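Local coordinates for HTH-type transcriptional regulator AscG (Escherichia coli, PDB 3BRQ), which represses the cryptic asc operon as a sequence-specific DNA-binding transcription factor, at residues Gly23-Asn28 / Asp79-Tyr84; Glu65-Ile70 / Arg86-Asp91; Pro103-Asn108 / His117-Asp122. All coordinates share one frame; numbering follows the deposited sequence.

Contact 1 (Gly23-Asn28 / Asp79-Tyr84); sequences GLVVTN and DAIMIY. With SO4 (sulfate ion), chain F.
Y84 packs beside V26, its CB 4.2 Å from V26 CG2, and water 1 sits 3.6 Å above the centre of one face of the tyrosine ring. That water accepts from T27 N and donates to Y84 O, bridging the strands where they part. At the ring's edge, near its plane, lies O4 of the sulfate, to which Y84 OH donates at 2.6 Å. Along the strands, four backbone bonds set the parallel register: Y84 N to V25 O, V25 N to M82 O, M82 N to G23 O and G23 N to A80 O. The short axes approach to 4.7 Å at 15°. On the face carrying L24, V26 and M82, the selenomethionine chain bends at its third torsion (75°), placing CE 3.8 Å from L24 CG. The other face is tighter, with V25 CG1 and I83 CD1 side by side at 3.3 Å, closer than usual for two carbons. T27 OG1 is hydrogen-bonded to E66 OE2 on helix 63-75. The pair lies in the core of the Rossmann-like N-terminal sheet of the periplasmic-binding-protein fold. Strand 21-27 lies between 53-60 and 80-84, the middle strand of five; L24 and V26 pack on helix 36-49, M82 on helix 255-270.

Contact 2 (Glu65-Ile70 / Arg86-Asp91); sequences EERQAI and RFLSVD. With SO4 (sulfate ion), chain F.
E66 points its carboxylate at the backbone of R86, F87 and L88, three consecutive residues whose N-H groups converge on it. Beyond CG, which stands anti to its own carbonyl carbon, the glutamate chain is extended and reaches from the helix to the loop. OE2 takes F87 N through its syn lone pair at 2.9 Å, in a nearly straight bond of 173°. R86 N meets the same oxygen from the syn side as well, but 34° out of the carboxylate plane. OE1 accepts from L88 N at 2.8 Å and only weakly from F87 N. The F87 ring turns its edge to this group, CD2 lying 3.5 Å from E66 OE2, while one ring face carries R86 CG over its centre. L88 points toward the helix: its CD1 rests 3.7 Å from E66 CB, and its CD2 lies 4.0 Å above the R67 guanidinium, offset toward the rim. R67 NH2 forms its salt bridge with E92, on helix 90-98. R86 itself leads away, giving NE to sulfate O2 at 3.1 Å and NH2 to O3 at 2.9 Å. That ion, probably from the crystallisation liquor, lies in a cleft consistent with the effector site of other LacI-family repressors. An alanine in place of E66 would probably leave the three loop N-H groups and T27 OG1 without this acceptor, and the loop free to shift. Since OE2 also has a hydrogen bond with T27 OG1, one buried carboxylate links helix 63-75, strand 21-27 and the loop. Its negative charge is probably stabilised by these converging N-H dipoles, and the glutamate probably serves as a second-shell residue, holding the backbone from which R86 reaches the anion.

Contact 3 (Pro103-Asn108 / His117-Asp122); sequences PIMVLN and HSVWCD
The first torsion of V106 (64°) sets CG1 between its backbone N and carbonyl carbon, where it presses on S118 CB at 3.4 Å, tighter than usual for two carbons. On the opposite face, the M105 chain bends at its third torsion (72°), and its CE comes within 4.0 Å of V119 CG2. These pairs join strand 104-107 to the outermost strand, 118-119, of a parallel, Rossmann-like sheet in the periplasmic-binding-protein fold. The connection between the two strands contains no helix, so this parallel pair is not a classic beta-alpha-beta unit.

Three backbone bonds give the evidence for the register: V106 N to H117 O, V119 N to V106 O and N108 N to V119 O, each 2.9 Å long and within about 12° of straight. L107 CD1 adds an apolar touch to V119 CG1 at 4.3 Å. The two sheet faces have different covers: V106 packs on helix 90-98, whereas L107 and V119 pack on helix 255-270. S118 OG is satisfied by S115 O and L111 N, and N108, just past the C-terminal end of strand 104-107, is hydrogen-bonded through ND2 to H123.

At the other end, H117 is the residue most covered by the pairing. Its ring stacks on F275 and turns its edge to the neighbouring strand. There CD2 lies 3.1 Å from I104 O, near the ring plane, and that buried carbonyl oxygen has no hydrogen-bonding partner in the model.

How the contacts relate
Contacts 1 and 3 lie on one parallel sheet, ordered 53-60, 21-27, 80-84, 104-107, 118-119. Their centres are about 11 Å apart, and backbone bonds between I81, I83 and M105 join them directly. Contact 2 lies about 10 Å from contact 1 and about 13 Å from contact 3, centre to centre, on the face covered by helices 63-75 and 90-98. Along the chain, contacts 1 and 2 interleave, both closing before contact 3 opens. The loop of contact 2 leaves the end of strand 80-84, so Y84 and R86 reach the same sulfate. S151 and T153 also bind it, consistent with a ligand cleft at the C-terminal ends of the strands, between the two domains.

Contact 1 (Gly23-Asn28 / Asp79-Tyr84)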
loop_
_atom_site.group_PDB
_atom_site.type_symbol
_atom_site.label_atom_id
_atom_site.label_comp_id
_atom_site.label_asym_id
_atom_site.label_seq_id
_atom_site.Cartn_x
_atom_site.Cartn_y
_atom_site.Cartn_z
ATOM N N GLY B 23 -2.807 -19.463 -9.138
ATOM C CA GLY B 23 -1.659 -18.624 -9.460
ATOM C C GLY B 23 -2.052 -17.198 -9.755
ATOM O O GLY B 23 -3.001 -16.932 -10.547
ATOM N N LEU B 24 -1.314 -16.253 -9.177
ATOM C CA LEU B 24 -1.538 -14.830 -9.444
ATOM C C LEU B 24 -0.291 -14.230 -10.085
ATOM O O LEU B 24 0.823 -14.481 -9.610
ATOM C CB LEU B 24 -1.814 -14.074 -8.141
ATOM C CG LEU B 24 -3.224 -14.114 -7.552
ATOM C CD1 LEU B 24 -4.038 -15.349 -7.932
ATOM C CD2 LEU B 24 -3.166 -13.925 -6.019
ATOM N N VAL B 25 -0.471 -13.436 -11.154
ATOM C CA VAL B 25 0.682 -12.747 -11.798
ATOM C C VAL B 25 0.349 -11.241 -11.706
ATOM O O VAL B 25 -0.708 -10.828 -12.175
ATOM C CB VAL B 25 0.860 -13.113 -13.320
ATOM C CG1 VAL B 25 1.990 -12.248 -13.942
ATOM C CG2 VAL B 25 1.276 -14.527 -13.464
ATOM N N VAL B 26 1.219 -10.442 -11.106
ATOM C CA VAL B 26 0.990 -9.013 -10.897
ATOM C C VAL B 26 2.310 -8.279 -11.166
ATOM O O VAL B 26 3.381 -8.709 -10.731
ATOM C CB VAL B 26 0.486 -8.683 -9.496
ATOM C CG1 VAL B 26 0.306 -7.183 -9.298
ATOM C CG2 VAL B 26 -0.835 -9.418 -9.214
ATOM N N THR B 27 2.215 -7.233 -12.003
ATOM C CA THR B 27 3.363 -6.402 -12.380
ATOM C C THR B 27 3.928 -5.641 -11.160
ATOM O O THR B 27 3.185 -5.179 -10.276
ATOM C CB THR B 27 2.970 -5.451 -13.578
ATOM O OG1 THR B 27 2.381 -6.258 -14.628
ATOM C CG2 THR B 27 4.183 -4.825 -14.212
ATOM N N ASN B 28 5.242 -5.471 -11.138
ATOM C CA ASN B 28 5.945 -4.759 -10.075
ATOM C C ASN B 28 5.907 -3.233 -10.323
ATOM O O ASN B 28 6.909 -2.595 -10.657
ATOM C CB ASN B 28 7.388 -5.280 -9.997
ATOM C CG ASN B 28 8.183 -4.658 -8.852
ATOM O OD1 ASN B 28 7.715 -4.586 -7.750
ATOM N ND2 ASN B 28 9.381 -4.186 -9.145
ATOM N N ASP B 79 -3.217 -24.667 -11.164
ATOM C CA ASP B 79 -4.412 -25.207 -11.834
ATOM C C ASP B 79 -5.249 -24.126 -12.542
ATOM O O ASP B 79 -5.933 -24.417 -13.503
ATOM C CB ASP B 79 -5.243 -25.966 -10.802
ATOM C CG ASP B 79 -4.421 -27.056 -10.090
ATOM O OD1 ASP B 79 -4.290 -28.132 -10.683
ATOM O OD2 ASP B 79 -3.852 -26.819 -8.994
ATOM N N ALA B 80 -5.163 -22.880 -12.057
ATOM C CA ALA B 80 -5.810 -21.711 -12.652
ATOM C C ALA B 80 -4.928 -20.479 -12.462
ATOM O O ALA B 80 -4.196 -20.373 -11.448
ATOM C CB ALA B 80 -7.139 -21.457 -11.976
ATOM N N ILE B 81 -5.041 -19.515 -13.389
ATOM C CA ILE B 81 -4.233 -18.284 -13.268
ATOM C C ILE B 81 -5.112 -17.022 -13.278
ATOM O O ILE B 81 -6.054 -16.910 -14.078
ATOM C CB ILE B 81 -3.183 -18.223 -14.408
ATOM C CG1 ILE B 81 -2.350 -19.515 -14.444
ATOM C CG2 ILE B 81 -2.238 -16.955 -14.299
ATOM C CD1 ILE B 81 -1.279 -19.496 -13.341
HETATM N N MSE B 82 -4.823 -16.076 -12.395
HETATM C CA MSE B 82 -5.380 -14.713 -12.535
HETATM C C MSE B 82 -4.234 -13.827 -12.975
HETATM O O MSE B 82 -3.266 -13.688 -12.239
HETATM C CB MSE B 82 -5.931 -14.165 -11.214
HETATM C CG MSE B 82 -6.526 -12.699 -11.384
HETATM SE SE MSE B 82 -6.487 -11.651 -9.769
HETATM C CE MSE B 82 -4.535 -11.266 -9.783
ATOM N N ILE B 83 -4.334 -13.217 -14.168
ATOM C CA ILE B 83 -3.281 -12.270 -14.584
ATOM C C ILE B 83 -3.773 -10.822 -14.359
ATOM O O ILE B 83 -4.856 -10.470 -14.774
ATOM C CB ILE B 83 -2.766 -12.557 -16.026
ATOM C CG1 ILE B 83 -1.885 -11.430 -16.585
ATOM C CG2 ILE B 83 -3.896 -12.730 -17.006
ATOM C CD1 ILE B 83 -0.457 -11.436 -15.984
ATOM N N TYR B 84 -3.008 -10.016 -13.617
ATOM C CA TYR B 84 -3.255 -8.573 -13.605
ATOM C C TYR B 84 -2.098 -7.803 -14.324
ATOM O O TYR B 84 -1.106 -7.467 -13.711
ATOM C CB TYR B 84 -3.530 -8.135 -12.169
ATOM C CG TYR B 84 -3.665 -6.646 -11.919
ATOM C CD1 TYR B 84 -3.848 -5.730 -12.968
ATOM C CD2 TYR B 84 -3.586 -6.158 -10.605
ATOM C CE1 TYR B 84 -3.922 -4.363 -12.724
ATOM C CE2 TYR B 84 -3.705 -4.809 -10.345
ATOM C CZ TYR B 84 -3.894 -3.927 -11.415
ATOM O OH TYR B 84 -3.990 -2.594 -11.117
HETATM S S SO4 F . -2.464 -0.282 -13.936
HETATM O O1 SO4 F . -3.534 0.022 -14.829
HETATM O O2 SO4 F . -1.573 -1.287 -14.574
HETATM O O3 SO4 F . -1.827 0.918 -13.462
HETATM O O4 SO4 F . -3.085 -0.786 -12.717
HETATM O O HOH W 1 -0.224 -5.483 -12.355
HETATM O O HOH W 2 1.292 -9.120 -14.186
#

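Contact 2 (Glu65-Ile70 / Arg86-Asp91)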
loop_
_atom_site.group_PDB
_atom_site.type_symbol
_atom_site.label_atom_id
_atom_site.label_comp_id
_atom_site.label_asym_id
_atom_site.label_seq_id
_atom_site.Cartn_x
_atom_site.Cartn_y
_atom_site.Cartn_z
ATOM N N GLU B 65 7.876 -10.222 -19.719
ATOM C CA GLU B 65 8.033 -10.849 -18.410
ATOM C C GLU B 65 6.666 -11.258 -17.776
ATOM O O GLU B 65 6.594 -12.225 -17.017
ATOM C CB GLU B 65 8.774 -9.904 -17.479
ATOM C CG GLU B 65 10.317 -9.912 -17.641
ATOM C CD GLU B 65 11.008 -8.646 -17.133
ATOM O OE1 GLU B 65 10.450 -7.518 -17.132
ATOM O OE2 GLU B 65 12.164 -8.774 -16.755
ATOM N N GLU B 66 5.592 -10.509 -18.080
ATOM C CA GLU B 66 4.261 -10.905 -17.639
ATOM C C GLU B 66 3.893 -12.242 -18.239
ATOM O O GLU B 66 3.442 -13.112 -17.522
ATOM C CB GLU B 66 3.214 -9.834 -17.964
ATOM C CG GLU B 66 3.378 -8.526 -17.157
ATOM C CD GLU B 66 2.535 -7.378 -17.715
ATOM O OE1 GLU B 66 2.062 -7.484 -18.893
ATOM O OE2 GLU B 66 2.359 -6.350 -17.014
ATOM N N ARG B 67 4.128 -12.406 -19.547
ATOM C CA ARG B 67 3.956 -13.681 -20.212
ATOM C C ARG B 67 4.816 -14.839 -19.620
ATOM O O ARG B 67 4.296 -15.938 -19.360
ATOM C CB ARG B 67 4.247 -13.468 -21.684
ATOM C CG ARG B 67 4.150 -14.663 -22.558
ATOM C CD ARG B 67 4.927 -14.364 -23.854
ATOM N NE ARG B 67 4.079 -13.627 -24.759
ATOM C CZ ARG B 67 4.224 -12.362 -25.155
ATOM N NH1 ARG B 67 5.239 -11.595 -24.763
ATOM N NH2 ARG B 67 3.317 -11.867 -25.992
ATOM N N GLN B 68 6.099 -14.570 -19.359
ATOM C CA GLN B 68 6.962 -15.586 -18.792
ATOM C C GLN B 68 6.502 -15.997 -17.393
ATOM O O GLN B 68 6.676 -17.144 -16.996
ATOM C CB GLN B 68 8.418 -15.106 -18.690
ATOM C CG GLN B 68 9.099 -15.022 -20.053
ATOM C CD GLN B 68 10.451 -14.320 -19.964
ATOM O OE1 GLN B 68 10.933 -14.003 -18.848
ATOM N NE2 GLN B 68 11.073 -14.060 -21.137
ATOM N N ALA B 69 5.954 -15.060 -16.641
ATOM C CA ALA B 69 5.490 -15.347 -15.238
ATOM C C ALA B 69 4.247 -16.262 -15.261
ATOM O O ALA B 69 4.077 -17.142 -14.413
ATOM C CB ALA B 69 5.155 -14.033 -14.536
ATOM N N ILE B 70 3.400 -16.087 -16.296
ATOM C CA ILE B 70 2.252 -16.948 -16.488
ATOM C C ILE B 70 2.736 -18.383 -16.740
ATOM O O ILE B 70 2.356 -19.289 -16.020
ATOM C CB ILE B 70 1.292 -16.428 -17.645
ATOM C CG1 ILE B 70 0.551 -15.151 -17.188
ATOM C CG2 ILE B 70 0.283 -17.575 -18.110
ATOM C CD1 ILE B 70 0.005 -14.267 -18.348
ATOM N N ARG B 86 -0.007 -4.907 -16.607
ATOM C CA ARG B 86 0.066 -3.535 -17.063
ATOM C C ARG B 86 0.378 -3.581 -18.549
ATOM O O ARG B 86 -0.275 -2.863 -19.320
ATOM C CB ARG B 86 1.172 -2.708 -16.353
ATOM C CG ARG B 86 1.277 -1.282 -16.942
ATOM C CD ARG B 86 1.954 -0.275 -16.082
ATOM N NE ARG B 86 1.177 0.100 -14.880
ATOM C CZ ARG B 86 1.665 0.932 -13.984
ATOM N NH1 ARG B 86 2.868 1.444 -14.241
ATOM N NH2 ARG B 86 0.978 1.274 -12.869
ATOM N N PHE B 87 1.349 -4.410 -18.965
ATOM C CA PHE B 87 1.944 -4.267 -20.315
ATOM C C PHE B 87 1.344 -5.111 -21.457
ATOM O O PHE B 87 1.335 -4.654 -22.618
ATOM C CB PHE B 87 3.480 -4.416 -20.261
ATOM C CG PHE B 87 4.145 -3.398 -19.369
ATOM C CD1 PHE B 87 4.436 -2.100 -19.857
ATOM C CD2 PHE B 87 4.402 -3.692 -18.035
ATOM C CE1 PHE B 87 5.018 -1.148 -19.039
ATOM C CE2 PHE B 87 4.987 -2.734 -17.185
ATOM C CZ PHE B 87 5.292 -1.480 -17.651
ATOM N N LEU B 88 0.907 -6.341 -21.186
ATOM C CA LEU B 88 0.392 -7.196 -22.265
ATOM C C LEU B 88 -0.780 -6.528 -22.973
ATOM O O LEU B 88 -1.615 -5.954 -22.310
ATOM C CB LEU B 88 -0.022 -8.566 -21.765
ATOM C CG LEU B 88 1.104 -9.555 -21.398
ATOM C CD1 LEU B 88 0.582 -10.611 -20.396
ATOM C CD2 LEU B 88 1.648 -10.242 -22.643
ATOM N N SER B 89 -0.814 -6.579 -24.302
ATOM C CA SER B 89 -1.958 -6.044 -25.042
ATOM C C SER B 89 -3.114 -7.009 -24.856
ATOM O O SER B 89 -2.926 -8.193 -24.576
ATOM C CB SER B 89 -1.636 -5.939 -26.514
ATOM O OG SER B 89 -1.517 -7.227 -27.036
ATOM N N VAL B 90 -4.330 -6.506 -24.977
ATOM C CA VAL B 90 -5.542 -7.370 -25.060
ATOM C C VAL B 90 -5.387 -8.638 -25.935
ATOM O O VAL B 90 -5.662 -9.775 -25.488
ATOM C CB VAL B 90 -6.776 -6.478 -25.426
ATOM C CG1 VAL B 90 -7.856 -7.211 -26.211
ATOM C CG2 VAL B 90 -7.330 -5.887 -24.129
ATOM N N ASP B 91 -4.928 -8.437 -27.170
ATOM C CA ASP B 91 -4.707 -9.521 -28.086
ATOM C C ASP B 91 -3.683 -10.502 -27.575
ATOM O O ASP B 91 -3.865 -11.683 -27.757
ATOM C CB ASP B 91 -4.263 -9.003 -29.456
ATOM C CG ASP B 91 -5.361 -8.230 -30.149
ATOM O OD1 ASP B 91 -6.542 -8.546 -29.903
ATOM O OD2 ASP B 91 -5.049 -7.319 -30.947
HETATM S S SO4 F . -2.464 -0.282 -13.936
HETATM O O1 SO4 F . -3.534 0.022 -14.829
HETATM O O2 SO4 F . -1.573 -1.287 -14.574
HETATM O O3 SO4 F . -1.827 0.918 -13.462
HETATM O O4 SO4 F . -3.085 -0.786 -12.717
#

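Contact 3 (Pro103-Asn108 / His117-Asp122)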
loop_
_atom_site.group_PDB
_atom_site.type_symbol
_atom_site.label_atom_id
_atom_site.label_comp_id
_atom_site.label_asym_id
_atom_site.label_seq_id
_atom_site.Cartn_x
_atom_site.Cartn_y
_atom_site.Cartn_z
ATOM N N PRO B 103 -7.743 -22.849 -16.694
ATOM C CA PRO B 103 -8.527 -21.640 -16.595
ATOM C C PRO B 103 -7.609 -20.432 -16.327
ATOM O O PRO B 103 -6.904 -20.422 -15.312
ATOM C CB PRO B 103 -9.397 -21.903 -15.360
ATOM C CG PRO B 103 -9.439 -23.374 -15.271
ATOM C CD PRO B 103 -8.062 -23.771 -15.593
ATOM N N ILE B 104 -7.604 -19.468 -17.243
ATOM C CA ILE B 104 -6.826 -18.212 -17.090
ATOM C C ILE B 104 -7.778 -17.033 -17.174
ATOM O O ILE B 104 -8.565 -16.926 -18.128
ATOM C CB ILE B 104 -5.690 -18.037 -18.137
ATOM C CG1 ILE B 104 -4.723 -19.209 -18.051
ATOM C CG2 ILE B 104 -4.920 -16.667 -17.921
ATOM C CD1 ILE B 104 -3.738 -19.279 -19.184
HETATM N N MSE B 105 -7.756 -16.169 -16.167
HETATM C CA MSE B 105 -8.603 -14.991 -16.220
HETATM C C MSE B 105 -7.795 -13.716 -16.030
HETATM O O MSE B 105 -6.761 -13.756 -15.352
HETATM C CB MSE B 105 -9.722 -15.111 -15.175
HETATM C CG MSE B 105 -10.818 -16.105 -15.691
HETATM SE SE MSE B 105 -12.371 -16.201 -14.574
HETATM C CE MSE B 105 -13.224 -14.522 -14.903
ATOM N N VAL B 106 -8.302 -12.599 -16.563
ATOM C CA VAL B 106 -7.603 -11.310 -16.550
ATOM C C VAL B 106 -8.404 -10.313 -15.715
ATOM O O VAL B 106 -9.620 -10.258 -15.801
ATOM C CB VAL B 106 -7.332 -10.760 -18.017
ATOM C CG1 VAL B 106 -8.616 -10.482 -18.713
ATOM C CG2 VAL B 106 -6.482 -9.471 -18.000
ATOM N N LEU B 107 -7.698 -9.599 -14.839
ATOM C CA LEU B 107 -8.214 -8.502 -14.032
ATOM C C LEU B 107 -7.788 -7.142 -14.629
ATOM O O LEU B 107 -6.597 -6.932 -14.946
ATOM C CB LEU B 107 -7.624 -8.630 -12.602
ATOM C CG LEU B 107 -8.110 -7.615 -11.547
ATOM C CD1 LEU B 107 -9.608 -7.906 -11.189
ATOM C CD2 LEU B 107 -7.250 -7.720 -10.282
ATOM N N ASN B 108 -8.737 -6.198 -14.717
ATOM C CA ASN B 108 -8.437 -4.786 -15.043
ATOM C C ASN B 108 -8.282 -4.524 -16.543
ATOM O O ASN B 108 -7.851 -3.426 -16.933
ATOM C CB ASN B 108 -7.208 -4.232 -14.273
ATOM C CG ASN B 108 -7.217 -2.673 -14.153
ATOM O OD1 ASN B 108 -6.186 -2.007 -14.335
ATOM N ND2 ASN B 108 -8.364 -2.105 -13.860
ATOM N N HIS B 117 -13.634 -14.276 -19.716
ATOM C CA HIS B 117 -12.423 -14.438 -18.897
ATOM C C HIS B 117 -11.942 -13.112 -18.291
ATOM O O HIS B 117 -10.904 -13.107 -17.643
ATOM C CB HIS B 117 -11.267 -15.042 -19.727
ATOM C CG HIS B 117 -11.526 -16.434 -20.246
ATOM N ND1 HIS B 117 -12.686 -16.795 -20.916
ATOM C CD2 HIS B 117 -10.759 -17.551 -20.201
ATOM C CE1 HIS B 117 -12.623 -18.077 -21.243
ATOM N NE2 HIS B 117 -11.454 -18.550 -20.846
ATOM N N SER B 118 -12.664 -12.004 -18.473
ATOM C CA SER B 118 -12.263 -10.757 -17.776
ATOM C C SER B 118 -13.151 -10.226 -16.678
ATOM O O SER B 118 -14.389 -10.367 -16.707
ATOM C CB SER B 118 -11.861 -9.624 -18.699
ATOM O OG SER B 118 -12.695 -9.536 -19.809
ATOM N N VAL B 119 -12.490 -9.702 -15.652
ATOM C CA VAL B 119 -13.180 -8.938 -14.646
ATOM C C VAL B 119 -12.606 -7.517 -14.735
ATOM O O VAL B 119 -11.417 -7.280 -14.459
ATOM C CB VAL B 119 -13.073 -9.580 -13.234
ATOM C CG1 VAL B 119 -13.696 -8.684 -12.203
ATOM C CG2 VAL B 119 -13.814 -10.922 -13.212
ATOM N N TRP B 120 -13.464 -6.572 -15.083
ATOM C CA TRP B 120 -12.994 -5.253 -15.363
ATOM C C TRP B 120 -13.915 -4.134 -14.858
ATOM O O TRP B 120 -15.113 -4.329 -14.655
ATOM C CB TRP B 120 -12.687 -5.175 -16.859
ATOM C CG TRP B 120 -13.647 -4.438 -17.673
ATOM C CD1 TRP B 120 -14.956 -4.741 -17.900
ATOM C CD2 TRP B 120 -13.375 -3.247 -18.394
ATOM N NE1 TRP B 120 -15.526 -3.795 -18.718
ATOM C CE2 TRP B 120 -14.575 -2.863 -19.037
ATOM C CE3 TRP B 120 -12.220 -2.469 -18.574
ATOM C CZ2 TRP B 120 -14.665 -1.723 -19.850
ATOM C CZ3 TRP B 120 -12.301 -1.347 -19.387
ATOM C CH2 TRP B 120 -13.511 -0.981 -20.011
ATOM N N CYS B 121 -13.315 -2.975 -14.621
ATOM C CA CYS B 121 -14.011 -1.798 -14.129
ATOM C C CYS B 121 -13.821 -0.774 -15.214
ATOM O O CYS B 121 -12.739 -0.661 -15.788
ATOM C CB CYS B 121 -13.392 -1.306 -12.818
ATOM S SG CYS B 121 -14.139 0.236 -12.257
ATOM N N ASP B 122 -14.879 -0.075 -15.558
ATOM C CA ASP B 122 -14.800 0.879 -16.660
ATOM C C ASP B 122 -14.226 2.171 -16.082
ATOM O O ASP B 122 -14.968 3.046 -15.726
ATOM C CB ASP B 122 -16.187 1.128 -17.276
ATOM C CG ASP B 122 -16.102 1.874 -18.585
ATOM O OD1 ASP B 122 -15.113 2.607 -18.822
ATOM O OD2 ASP B 122 -17.040 1.728 -19.396
#